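PDB 5VIT: MdcA from Pseudomonas aeruginosa, which probably acts as the transferase subunit of malonate decarboxylase, exchanging acetyl for malonyl on the thiol of the acyl carrier protein. Local coordinates for residues R15-K18 and Q19-E23; A438-V441 and A442-T445; E501-R504 and M505-G509; A531-I534 and A535-V538. All coordinates share one frame; numbering follows the deposited sequence.

Contact 1: residues R15-K18 and Q19-E23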
loop_
_atom_site.group_PDB
_atom_site.type_symbol
_atom_site.label_atom_id
_atom_site.label_comp_id
_atom_site.label_asym_id
_atom_site.label_seq_id
_atom_site.Cartn_x
_atom_site.Cartn_y
_atom_site.Cartn_z
ATOM N N ARG A 15 -51.318 -25.506 -22.676
ATOM C CA ARG A 15 -51.413 -26.942 -22.472
ATOM C C ARG A 15 -51.930 -27.593 -23.745
ATOM O O ARG A 15 -51.532 -28.706 -24.077
ATOM C CB ARG A 15 -52.324 -27.265 -21.283
ATOM C CG ARG A 15 -52.685 -28.734 -21.107
ATOM C CD ARG A 15 -53.425 -28.930 -19.790
ATOM N NE ARG A 15 -52.838 -28.074 -18.756
ATOM C CZ ARG A 15 -52.103 -28.515 -17.736
ATOM N NH1 ARG A 15 -51.882 -29.816 -17.588
ATOM N NH2 ARG A 15 -51.590 -27.656 -16.860
ATOM N N GLN A 16 -52.807 -26.893 -24.460
ATOM C CA GLN A 16 -53.343 -27.433 -25.706
ATOM C C GLN A 16 -52.240 -27.422 -26.772
ATOM O O GLN A 16 -52.040 -28.418 -27.466
ATOM C CB GLN A 16 -54.593 -26.652 -26.164
ATOM C CG GLN A 16 -55.811 -26.805 -25.207
ATOM C CD GLN A 16 -57.075 -26.065 -25.678
ATOM O OE1 GLN A 16 -57.033 -24.879 -26.017
ATOM N NE2 GLN A 16 -58.204 -26.771 -25.690
ATOM N N GLU A 17 -51.497 -26.322 -26.870
ATOM C CA GLU A 17 -50.393 -26.222 -27.829
ATOM C C GLU A 17 -49.333 -27.299 -27.579
ATOM O O GLU A 17 -48.833 -27.913 -28.523
ATOM C CB GLU A 17 -49.766 -24.822 -27.779
ATOM C CG GLU A 17 -48.421 -24.695 -28.465
ATOM C CD GLU A 17 -48.508 -24.814 -29.982
ATOM O OE1 GLU A 17 -49.633 -24.725 -30.526
ATOM O OE2 GLU A 17 -47.446 -24.995 -30.629
ATOM N N LYS A 18 -49.010 -27.554 -26.313
ATOM C CA LYS A 18 -48.096 -28.650 -25.986
ATOM C C LYS A 18 -48.664 -29.986 -26.455
ATOM O O LYS A 18 -47.949 -30.818 -27.012
ATOM C CB LYS A 18 -47.811 -28.721 -24.484
ATOM C CG LYS A 18 -46.672 -29.678 -24.136
ATOM C CD LYS A 18 -46.528 -29.928 -22.642
ATOM C CE LYS A 18 -45.352 -30.835 -22.363
ATOM N NZ LYS A 18 -45.366 -31.402 -20.989
ATOM N N GLN A 19 -49.955 -30.191 -26.224
ATOM C CA GLN A 19 -50.593 -31.445 -26.592
ATOM C C GLN A 19 -50.478 -31.720 -28.100
ATOM O O GLN A 19 -50.207 -32.848 -28.507
ATOM C CB GLN A 19 -52.052 -31.437 -26.149
ATOM C CG GLN A 19 -52.478 -32.721 -25.487
ATOM C CD GLN A 19 -51.467 -33.211 -24.465
ATOM O OE1 GLN A 19 -51.301 -32.612 -23.402
ATOM N NE2 GLN A 19 -50.780 -34.307 -24.785
ATOM N N ARG A 20 -50.661 -30.683 -28.911
ATOM C CA ARG A 20 -50.567 -30.793 -30.369
ATOM C C ARG A 20 -49.134 -31.069 -30.838
ATOM O O ARG A 20 -48.924 -31.809 -31.800
ATOM C CB ARG A 20 -51.114 -29.517 -31.033
ATOM C CG ARG A 20 -50.239 -28.930 -32.138
ATOM C CD ARG A 20 -50.774 -27.581 -32.626
ATOM N NE ARG A 20 -49.798 -26.843 -33.438
ATOM C CZ ARG A 20 -49.865 -25.533 -33.693
ATOM N NH1 ARG A 20 -50.860 -24.802 -33.205
ATOM N NH2 ARG A 20 -48.936 -24.944 -34.439
ATOM N N ARG A 21 -48.149 -30.481 -30.161
ATOM C CA ARG A 21 -46.751 -30.735 -30.502
ATOM C C ARG A 21 -46.389 -32.191 -30.205
ATOM O O ARG A 21 -45.734 -32.853 -31.013
ATOM C CB ARG A 21 -45.815 -29.784 -29.744
ATOM C CG ARG A 21 -45.951 -28.314 -30.133
ATOM C CD ARG A 21 -44.920 -27.467 -29.390
ATOM N NE ARG A 21 -45.069 -26.029 -29.607
ATOM C CZ ARG A 21 -44.078 -25.154 -29.474
ATOM N NH1 ARG A 21 -42.861 -25.577 -29.159
ATOM N NH2 ARG A 21 -44.294 -23.860 -29.676
ATOM N N LEU A 22 -46.834 -32.678 -29.049
ATOM C CA LEU A 22 -46.537 -34.033 -28.595
ATOM C C LEU A 22 -47.073 -35.101 -29.555
ATOM O O LEU A 22 -46.451 -36.148 -29.751
ATOM C CB LEU A 22 -47.114 -34.264 -27.194
ATOM C CG LEU A 22 -46.440 -33.569 -26.006
ATOM C CD1 LEU A 22 -47.088 -33.984 -24.687
ATOM C CD2 LEU A 22 -44.964 -33.868 -25.982
ATOM N N GLU A 23 -48.228 -34.840 -30.157
ATOM C CA GLU A 23 -48.827 -35.825 -31.045
ATOM C C GLU A 23 -48.144 -35.835 -32.410
ATOM O O GLU A 23 -48.198 -36.830 -33.123
ATOM C CB GLU A 23 -50.332 -35.579 -31.190
ATOM C CG GLU A 23 -51.154 -36.868 -31.146
ATOM C CD GLU A 23 -51.196 -37.490 -29.757
ATOM O OE1 GLU A 23 -50.985 -36.759 -28.763
ATOM O OE2 GLU A 23 -51.431 -38.714 -29.660
#

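Contact 2: residues A438-V441 and A442-T445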
loop_
_atom_site.group_PDB
_atom_site.type_symbol
_atom_site.label_atom_id
_atom_site.label_comp_id
_atom_site.label_asym_id
_atom_site.label_seq_id
_atom_site.Cartn_x
_atom_site.Cartn_y
_atom_site.Cartn_z
ATOM N N ALA A 438 -15.976 -0.505 -23.688
ATOM C CA ALA A 438 -17.413 -0.784 -23.591
ATOM C C ALA A 438 -18.309 0.381 -24.027
ATOM O O ALA A 438 -19.442 0.158 -24.466
ATOM C CB ALA A 438 -17.759 -1.194 -22.169
ATOM N N LEU A 439 -17.821 1.613 -23.885
ATOM C CA LEU A 439 -18.609 2.790 -24.263
ATOM C C LEU A 439 -18.890 2.806 -25.766
ATOM O O LEU A 439 -20.046 2.927 -26.184
ATOM C CB LEU A 439 -17.901 4.081 -23.849
ATOM C CG LEU A 439 -17.801 4.307 -22.340
ATOM C CD1 LEU A 439 -17.323 5.714 -22.064
ATOM C CD2 LEU A 439 -19.148 4.104 -21.729
ATOM N N GLU A 440 -17.831 2.653 -26.564
ATOM C CA GLU A 440 -17.956 2.593 -28.021
ATOM C C GLU A 440 -18.677 1.342 -28.499
ATOM O O GLU A 440 -19.415 1.386 -29.472
ATOM C CB GLU A 440 -16.587 2.674 -28.685
ATOM C CG GLU A 440 -16.331 4.009 -29.333
ATOM C CD GLU A 440 -17.434 4.398 -30.314
ATOM O OE1 GLU A 440 -17.719 3.614 -31.252
ATOM O OE2 GLU A 440 -18.021 5.488 -30.130
ATOM N N VAL A 441 -18.477 0.224 -27.815
ATOM C CA VAL A 441 -19.217 -0.976 -28.162
ATOM C C VAL A 441 -20.729 -0.739 -28.024
ATOM O O VAL A 441 -21.520 -1.169 -28.869
ATOM C CB VAL A 441 -18.787 -2.156 -27.299
ATOM C CG1 VAL A 441 -19.683 -3.358 -27.552
ATOM C CG2 VAL A 441 -17.335 -2.500 -27.605
ATOM N N ALA A 442 -21.126 -0.024 -26.978
ATOM C CA ALA A 442 -22.540 0.244 -26.775
ATOM C C ALA A 442 -23.078 1.101 -27.919
ATOM O O ALA A 442 -24.157 0.819 -28.469
ATOM C CB ALA A 442 -22.785 0.914 -25.435
ATOM N N ARG A 443 -22.317 2.131 -28.286
ATOM C CA ARG A 443 -22.730 3.015 -29.366
ATOM C C ARG A 443 -22.836 2.244 -30.686
ATOM O O ARG A 443 -23.799 2.421 -31.421
ATOM C CB ARG A 443 -21.766 4.198 -29.499
ATOM C CG ARG A 443 -21.650 5.030 -28.235
ATOM C CD ARG A 443 -20.960 6.366 -28.469
ATOM N NE ARG A 443 -20.512 6.985 -27.214
ATOM C CZ ARG A 443 -19.240 7.036 -26.802
ATOM N NH1 ARG A 443 -18.264 6.520 -27.551
ATOM N NH2 ARG A 443 -18.929 7.623 -25.644
ATOM N N GLN A 444 -21.875 1.368 -30.966
ATOM C CA GLN A 444 -21.885 0.585 -32.205
ATOM C C GLN A 444 -22.966 -0.488 -32.222
ATOM O O GLN A 444 -23.452 -0.864 -33.286
ATOM C CB GLN A 444 -20.525 -0.078 -32.445
ATOM C CG GLN A 444 -19.370 0.897 -32.507
ATOM C CD GLN A 444 -19.346 1.692 -33.793
ATOM O OE1 GLN A 444 -19.734 1.190 -34.853
ATOM N NE2 GLN A 444 -18.902 2.947 -33.710
ATOM N N THR A 445 -23.337 -0.982 -31.044
ATOM C CA THR A 445 -24.270 -2.103 -30.923
ATOM C C THR A 445 -25.701 -1.610 -30.627
ATOM O O THR A 445 -26.674 -2.360 -30.727
ATOM C CB THR A 445 -23.754 -3.097 -29.834
ATOM O OG1 THR A 445 -22.636 -3.817 -30.367
ATOM C CG2 THR A 445 -24.794 -4.104 -29.408
#

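Contact 3: residues E501-R504 and M505-G509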
loop_
_atom_site.group_PDB
_atom_site.type_symbol
_atom_site.label_atom_id
_atom_site.label_comp_id
_atom_site.label_asym_id
_atom_site.label_seq_id
_atom_site.Cartn_x
_atom_site.Cartn_y
_atom_site.Cartn_z
ATOM N N GLU A 501 2.642 12.028 -3.444
ATOM C CA GLU A 501 1.403 11.827 -2.692
ATOM C C GLU A 501 1.305 10.402 -2.132
ATOM O O GLU A 501 0.480 10.123 -1.261
ATOM C CB GLU A 501 0.175 12.132 -3.570
ATOM C CG GLU A 501 0.012 13.601 -3.974
ATOM C CD GLU A 501 -0.056 14.551 -2.775
ATOM O OE1 GLU A 501 -0.567 14.147 -1.706
ATOM O OE2 GLU A 501 0.404 15.706 -2.900
ATOM N N THR A 502 2.141 9.501 -2.632
ATOM C CA THR A 502 2.052 8.097 -2.220
ATOM C C THR A 502 2.253 7.897 -0.710
ATOM O O THR A 502 1.511 7.121 -0.090
ATOM C CB THR A 502 3.066 7.222 -2.985
ATOM O OG1 THR A 502 2.754 7.263 -4.371
ATOM C CG2 THR A 502 3.013 5.752 -2.515
ATOM N N GLN A 503 3.223 8.603 -0.117
ATOM C CA GLN A 503 3.562 8.393 1.297
ATOM C C GLN A 503 2.361 8.664 2.209
ATOM O O GLN A 503 2.057 7.886 3.114
ATOM C CB GLN A 503 4.744 9.275 1.717
ATOM C CG GLN A 503 5.175 9.090 3.190
ATOM C CD GLN A 503 4.510 10.078 4.165
ATOM O OE1 GLN A 503 4.080 11.185 3.780
ATOM N NE2 GLN A 503 4.426 9.678 5.438
ATOM N N ARG A 504 1.686 9.771 1.953
ATOM C CA ARG A 504 0.490 10.135 2.688
ATOM C C ARG A 504 -0.614 9.086 2.563
ATOM O O ARG A 504 -1.269 8.739 3.554
ATOM C CB ARG A 504 -0.015 11.489 2.193
ATOM C CG ARG A 504 -1.351 11.931 2.767
ATOM C CD ARG A 504 -1.368 13.438 2.848
ATOM N NE ARG A 504 -2.160 13.882 3.981
ATOM C CZ ARG A 504 -1.704 14.664 4.954
ATOM N NH1 ARG A 504 -0.443 15.095 4.943
ATOM N NH2 ARG A 504 -2.522 15.011 5.939
ATOM N N MET A 505 -0.829 8.589 1.346
ATOM C CA MET A 505 -1.874 7.600 1.127
ATOM C C MET A 505 -1.534 6.310 1.862
ATOM O O MET A 505 -2.416 5.657 2.426
ATOM C CB MET A 505 -2.071 7.367 -0.360
ATOM C CG MET A 505 -2.485 8.665 -1.073
ATOM S SD MET A 505 -2.804 8.493 -2.835
ATOM C CE MET A 505 -4.357 7.616 -2.804
ATOM N N ARG A 506 -0.249 5.974 1.892
ATOM C CA ARG A 506 0.234 4.815 2.641
ATOM C C ARG A 506 -0.038 4.940 4.144
ATOM O O ARG A 506 -0.627 4.063 4.779
ATOM C CB ARG A 506 1.727 4.647 2.422
ATOM C CG ARG A 506 2.106 4.330 0.993
ATOM C CD ARG A 506 3.039 3.187 1.024
ATOM N NE ARG A 506 4.425 3.528 0.836
ATOM C CZ ARG A 506 5.436 2.799 1.298
ATOM N NH1 ARG A 506 5.210 1.711 2.025
ATOM N NH2 ARG A 506 6.679 3.179 1.048
ATOM N N ARG A 507 0.427 6.053 4.689
ATOM C CA ARG A 507 0.283 6.374 6.086
ATOM C C ARG A 507 -1.185 6.442 6.536
ATOM O O ARG A 507 -1.516 5.959 7.610
ATOM C CB ARG A 507 0.989 7.692 6.367
ATOM C CG ARG A 507 1.243 7.963 7.831
ATOM C CD ARG A 507 2.048 9.248 8.009
ATOM N NE ARG A 507 1.642 10.321 7.092
ATOM C CZ ARG A 507 0.519 11.026 7.294
ATOM N NH1 ARG A 507 -0.252 10.755 8.374
ATOM N NH2 ARG A 507 0.145 12.012 6.454
ATOM N N GLU A 508 -2.056 7.016 5.712
ATOM C CA GLU A 508 -3.482 7.094 6.037
ATOM C C GLU A 508 -4.236 5.777 5.823
ATOM O O GLU A 508 -5.411 5.676 6.150
ATOM C CB GLU A 508 -4.136 8.213 5.238
ATOM C CG GLU A 508 -3.562 9.562 5.645
ATOM C CD GLU A 508 -4.175 10.720 4.921
ATOM O OE1 GLU A 508 -4.905 10.485 3.938
ATOM O OE2 GLU A 508 -3.923 11.871 5.339
ATOM N N GLY A 509 -3.552 4.768 5.292
ATOM C CA GLY A 509 -4.179 3.484 5.044
ATOM C C GLY A 509 -5.074 3.428 3.818
ATOM O O GLY A 509 -5.832 2.477 3.671
#

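Contact 4: residues A531-I534 and A535-V538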
loop_
_atom_site.group_PDB
_atom_site.type_symbol
_atom_site.label_atom_id
_atom_site.label_comp_id
_atom_site.label_asym_id
_atom_site.label_seq_id
_atom_site.Cartn_x
_atom_site.Cartn_y
_atom_site.Cartn_z
ATOM N N ALA A 531 1.812 -26.561 -5.537
ATOM C CA ALA A 531 2.001 -27.467 -6.664
ATOM C C ALA A 531 2.448 -26.664 -7.884
ATOM O O ALA A 531 1.899 -25.593 -8.145
ATOM C CB ALA A 531 0.730 -28.229 -6.957
ATOM N N LYS A 532 3.426 -27.175 -8.632
ATOM C CA LYS A 532 4.033 -26.422 -9.745
ATOM C C LYS A 532 3.470 -26.766 -11.116
ATOM O O LYS A 532 3.794 -26.106 -12.111
ATOM C CB LYS A 532 5.544 -26.653 -9.789
ATOM C CG LYS A 532 6.367 -25.617 -9.048
ATOM C CD LYS A 532 6.501 -25.993 -7.649
ATOM C CE LYS A 532 7.424 -25.067 -6.919
ATOM N NZ LYS A 532 7.249 -25.383 -5.493
ATOM N N SER A 533 2.636 -27.803 -11.169
ATOM C CA SER A 533 2.218 -28.396 -12.439
ATOM C C SER A 533 0.959 -29.216 -12.242
ATOM O O SER A 533 0.601 -29.536 -11.114
ATOM C CB SER A 533 3.315 -29.299 -13.001
ATOM O OG SER A 533 3.526 -30.389 -12.108
ATOM N N ILE A 534 0.301 -29.565 -13.338
ATOM C CA ILE A 534 -0.822 -30.498 -13.288
ATOM C C ILE A 534 -0.430 -31.835 -12.641
ATOM O O ILE A 534 -1.135 -32.338 -11.761
ATOM C CB ILE A 534 -1.371 -30.733 -14.693
ATOM C CG1 ILE A 534 -1.993 -29.431 -15.223
ATOM C CG2 ILE A 534 -2.397 -31.846 -14.682
ATOM C CD1 ILE A 534 -3.260 -29.027 -14.466
ATOM N N ALA A 535 0.710 -32.390 -13.041
ATOM C CA ALA A 535 1.179 -33.654 -12.469
ATOM C C ALA A 535 1.325 -33.567 -10.944
ATOM O O ALA A 535 1.047 -34.540 -10.234
ATOM C CB ALA A 535 2.503 -34.086 -13.108
ATOM N N GLU A 536 1.725 -32.404 -10.437
ATOM C CA GLU A 536 1.862 -32.236 -8.989
ATOM C C GLU A 536 0.499 -32.085 -8.327
ATOM O O GLU A 536 0.325 -32.460 -7.166
ATOM C CB GLU A 536 2.769 -31.047 -8.659
ATOM C CG GLU A 536 4.226 -31.289 -9.079
ATOM C CD GLU A 536 5.246 -30.431 -8.323
ATOM O OE1 GLU A 536 4.863 -29.460 -7.635
ATOM O OE2 GLU A 536 6.451 -30.733 -8.439
ATOM N N LEU A 537 -0.467 -31.548 -9.068
ATOM C CA LEU A 537 -1.843 -31.501 -8.591
ATOM C C LEU A 537 -2.371 -32.938 -8.448
ATOM O O LEU A 537 -3.027 -33.262 -7.463
ATOM C CB LEU A 537 -2.736 -30.660 -9.537
ATOM C CG LEU A 537 -2.525 -29.133 -9.501
ATOM C CD1 LEU A 537 -3.493 -28.353 -10.422
ATOM C CD2 LEU A 537 -2.597 -28.581 -8.082
ATOM N N VAL A 538 -2.077 -33.804 -9.418
ATOM C CA VAL A 538 -2.553 -35.187 -9.356
ATOM C C VAL A 538 -1.955 -35.872 -8.132
ATOM O O VAL A 538 -2.649 -36.574 -7.391
ATOM C CB VAL A 538 -2.208 -35.975 -10.629
ATOM C CG1 VAL A 538 -2.614 -37.446 -10.478
ATOM C CG2 VAL A 538 -2.889 -35.349 -11.847
HETATM O O HOH W 1 6.381 -28.192 -5.588
#

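Contact 1: residues R15-K18 and Q19-E23
From R15 to E23 the chain runs on as helix, with R20 N bonded to Q16 O at 3.0 Å and L22 N to K18 O at the same length, and this pitch sets residues three and four apart on neighbouring turns. E17 exploits both spacings at once. Its CG stands anti to the backbone N (chi1 166°) and the chain then bends at chi2, which carries the carboxylate forward along the helix to R20 and R21. OE2 takes the N-H of R21 NE at 2.8 Å in a nearly straight bond (170°). The oxygen lies close to the guanidinium plane, at its edge, and is approached on its anti side, while the two flat groups stand perpendicular. OE1 meets R20 differently: R20 NH1 is 2.9 Å from it, but the oxygen sits over a face of the guanidinium, no N-H points at it, and the attraction is one of charge alone. K18 is extended beyond CG, and its CE passes 4.3 Å from L22 CD1, while NZ reaches a salt bridge with D211. R21, also extended, is shared: its NH1 pairs with D51 and with the carbonyl of L46, and its side chain touches I185 of strand 185-190. Arginine suits this place because NE is left for E17 while the terminal nitrogens serve the neighbouring fold. One carboxylate is thus set between two guanidinium groups, a network that probably favours the ionised glutamate and probably helps to hold R21 where it meets D51.

Contact 2: residues A438-V441 and A442-T445
R443 reaches back over the preceding turn of helix 437-445 to E440 and L439. Its CB lies 3.7 Å from E440 O, in the wall of the helix. CG stands beside the backbone N, anti to the carbonyl carbon (chi1 -58°), and so comes to 3.3 Å from L439 O. From there the chain is extended to NE, with CD 3.5 Å from E440 OE2. At the tip the two terminal nitrogens divide: NH1 gives a hydrogen bond of 2.8 Å to E440 OE2 within a salt bridge, the oxygen lying near the guanidinium plane, and NH2 is 4.1 Å from L439 CB, which lies over one face of the group. The glutamate chain crosses the arginine at about a right angle, and OE2 is met on its anti side. Its other oxygen, OE1, accepts from Q444 NE2 at 2.8 Å (165°), nearly along the C-O bond and close to the amide plane. Q444 is bent at chi2, which brings the amide round to the carboxylate. On another side of the helix, V441 and T445 lie side by side, and V441 also packs on V371 and M447; the small A438 rests against P451. Glutamate suits position 440 because each oxygen has a donor, one charged and one neutral. The pairing should keep the carboxylate ionised and temper the nearness of R435 to R443, while A438, V441 and A442 are buried.

Contact 3: residues E501-R504 and M505-G509
E501 O receives M505 N at 3.3 Å, a rather long bond, and M505 CG lies 3.3 Å from the same oxygen. The methionine side chain then leads off to M483 and A486 of helix 477-486, where a flexible, unbranched apolar chain fits the buried side. T502 comes next: its CG2, anti to the backbone N, touches R506 CG at 3.9 Å, while OG1, on the other branch, is hydrogen-bonded to H497. R506 continues past the methyl to a salt bridge with D516. Q503 contributes its carbonyl, which takes R507 N at 2.9 Å in a straight bond (171°). Helix 502-507 closes with a Schellman motif, in which G509 has positive phi, easily adopted without a side chain, and returns its N to R506 O at 3.1 Å. The remaining residue, R504, leaves the backbone with CG anti to N and bends at chi2 and chi3. Its NE makes a salt bridge of 3.0 Å with E508 OE2, although the hydrogen bond in it is weak at 126°, and the two flat groups stand 83° apart. Over one face of the R504 guanidinium comes R507 NH2, 3.5 Å from R504 NH1, like charge beside like. Partners of opposite charge come from other chains: R504 NH2 makes a salt bridge with an acidic side chain of one partner protein, and E508 OE2 with a basic side chain of another, the chain that also brings a basic group close to R507 NH1.

Contact 4: residues A531-I534 and A535-V538
E536 reaches from the first turn toward the residues before the helix, meeting K532 and S533. OE1 accepts from K532 N at 2.9 Å (158°), with the donor above the carboxylate plane, and the methylene K532 CB rests 3.6 Å from the same oxygen. A water also bridges the two side chains: it donates to E536 OE1 and accepts from K532 NZ, which also binds the carbonyl of L529. The glutamate can reach because its CG lies beside the backbone N and the chain is extended beyond it. S533 OG, meanwhile, accepts from E536 N at 3.2 Å. S533 holds the N-cap position of helix 534-540, and this is its capping bond: a short hydroxyl side chain, with chi1 64°, bends back to a backbone N-H of the first turn, which otherwise has just a weak bond to S533 O. That carbonyl in turn receives L537 N at 3.1 Å, and I534 O receives V538 N, so the regular pattern begins at once. Apolar contacts accompany the polar cap. A531 CB meets L537 CD2 at 3.5 Å, a methyl small enough for the loop to pass close to the leucine, and I534 CD1 touches L537 CD1 at 4.1 Å. Farther out, I534 and L537 both lean on P230, I534 also on D229, and V538 packs on P547. The carbonyl of K532 accepts from R526 NH2.

Contacts 1 and 3 lie at the surface on opposite sides of the chain's centre, their centres 69 Å apart, whereas contacts 2 and 4 are partly buried and nearer the middle. No two share a helix. The two surface contacts are governed by glutamate-arginine pairs with partners beyond the helix: within the same chain for 15-23, on chains of other proteins for 501-509. Contact 2 also has such a pair, joined by a neutral amide, but the same helix also buries alanines and a valine. Contact 4 differs in kind, since its polar bonds begin a helix and its glutamate is gripped by a backbone N-H; contact 3 includes the opposite event, a helix ending at glycine.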